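Side-chain contact in FAD linked oxidase-like protein (Myceliophthora thermophila, PDB 5L6G), which oxidises the C1 hydroxyl of xylooligosaccharides and related sugars to lactones, using a bicovalently bound FAD and reducing oxygen to hydrogen peroxide: residues Q298-L301 and A302-D305. Residues are numbered along the deposited sequence; the frame is centred on the assembly and turned at random.
Sequences QPLL and ALLD
Leu300 and Leu304, one helical turn apart near the C-terminal end of helix 290-304, press their branched ends together on the inner face of the helix. The closest methyl pair is CD1 of Leu300 and CD1 of Leu304, 3.8 Å apart, and CG of Leu300 lies almost as near to that same Leu304 methyl; the two side chains pass at a slant rather than running alongside each other. The first torsions differ: Leu300 has CG anti to its own N (chi1 -175°), whereas CG of Leu304 stands beside the backbone N and anti to the carbonyl carbon (chi1 -60°), and the two branched ends meet. Leu303 adds a looser touch, its CD2 lying 4.2 Å from CD1 of Leu300. Helix 246-261 packs against Leu300 and Leu303: Trp259 meets both, Leu256 touches Leu300 and Ala255 touches Leu303. Three backbone bonds of the helical i to i+4 kind run under these side chains. Leu304 N donates to Leu300 O at 2.9 Å, nearly straight, and Ala302 N reaches Gln298 O in the same manner at 3.0 Å. The bond from Leu303 N to Pro299 O is more bent (N-H...O 152°). On the outer side the packing is slack: Gln298 and Ala302 are exposed, and NE2 of the glutamine comes no closer than 4.4 Å to CB of the alanine. Asp305 leaves the helix with a positive phi, and its N makes a weak bond to Ala302 O at 3.4 Å. The contact is consistent with a surface helix end whose apolar grip is centred on Leu300: with help from Leu303 it joins this end to helix 246-261, Leu304 packs against it from within the same helix, and Gln298 and Asp305 are exposed.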
loop_
_atom_site.group_PDB
_atom_site.type_symbol
_atom_site.label_atom_id
_atom_site.label_comp_id
_atom_site.label_asym_id
_atom_site.label_seq_id
_atom_site.Cartn_x
_atom_site.Cartn_y
_atom_site.Cartn_z
ATOM N N GLN A 298 24.716 15.997 2.915
ATOM C CA GLN A 298 25.671 16.802 2.172
ATOM C C GLN A 298 26.252 16.134 0.912
ATOM O O GLN A 298 26.311 16.770 -0.132
ATOM C CB GLN A 298 26.786 17.334 3.086
ATOM C CG GLN A 298 27.717 18.312 2.388
ATOM C CD GLN A 298 26.982 19.507 1.795
ATOM O OE1 GLN A 298 26.027 20.027 2.386
ATOM N NE2 GLN A 298 27.421 19.946 0.614
ATOM N N PRO A 299 26.697 14.863 1.004
ATOM C CA PRO A 299 27.228 14.208 -0.196
ATOM C C PRO A 299 26.258 14.187 -1.382
ATOM O O PRO A 299 26.682 14.417 -2.528
ATOM C CB PRO A 299 27.535 12.788 0.289
ATOM C CG PRO A 299 27.894 12.984 1.718
ATOM C CD PRO A 299 26.963 14.062 2.210
ATOM N N LEU A 300 24.975 13.933 -1.121
ATOM C CA LEU A 300 23.975 13.996 -2.180
ATOM C C LEU A 300 23.824 15.403 -2.759
ATOM O O LEU A 300 23.710 15.568 -3.977
ATOM C CB LEU A 300 22.607 13.534 -1.671
ATOM C CG LEU A 300 21.540 13.451 -2.774
ATOM C CD1 LEU A 300 22.032 12.587 -3.927
ATOM C CD2 LEU A 300 20.198 12.962 -2.239
ATOM N N LEU A 301 23.784 16.409 -1.887
ATOM C CA LEU A 301 23.639 17.799 -2.336
ATOM C C LEU A 301 24.789 18.209 -3.269
ATOM O O LEU A 301 24.563 18.847 -4.298
ATOM C CB LEU A 301 23.565 18.756 -1.146
ATOM C CG LEU A 301 22.385 18.672 -0.169
ATOM C CD1 LEU A 301 22.576 19.726 0.914
ATOM C CD2 LEU A 301 21.034 18.841 -0.856
ATOM N N ALA A 302 26.008 17.804 -2.918
ATOM C CA ALA A 302 27.190 18.073 -3.738
ATOM C C ALA A 302 27.104 17.339 -5.075
ATOM O O ALA A 302 27.443 17.890 -6.115
ATOM C CB ALA A 302 28.452 17.670 -2.990
ATOM N N LEU A 303 26.630 16.103 -5.038
ATOM C CA LEU A 303 26.474 15.293 -6.235
ATOM C C LEU A 303 25.450 15.886 -7.210
ATOM O O LEU A 303 25.709 15.965 -8.406
ATOM C CB LEU A 303 26.065 13.876 -5.836
ATOM C CG LEU A 303 25.955 12.855 -6.954
ATOM C CD1 LEU A 303 27.344 12.537 -7.491
ATOM C CD2 LEU A 303 25.258 11.604 -6.427
ATOM N N LEU A 304 24.288 16.289 -6.694
ATOM C CA LEU A 304 23.234 16.893 -7.506
ATOM C C LEU A 304 23.382 18.403 -7.703
ATOM O O LEU A 304 22.618 19.009 -8.450
ATOM C CB LEU A 304 21.883 16.653 -6.853
ATOM C CG LEU A 304 21.475 15.191 -6.668
ATOM C CD1 LEU A 304 20.138 15.150 -5.974
ATOM C CD2 LEU A 304 21.416 14.472 -7.999
ATOM N N ASP A 305 24.337 19.000 -7.013
ATOM C CA ASP A 305 24.480 20.441 -6.961
ATOM C C ASP A 305 23.133 21.087 -6.621
ATOM O O ASP A 305 22.597 21.878 -7.393
ATOM C CB ASP A 305 25.030 20.987 -8.281
ATOM C CG ASP A 305 25.437 22.428 -8.176
ATOM O OD1 ASP A 305 25.736 22.889 -7.052
ATOM O OD2 ASP A 305 25.455 23.103 -9.219
#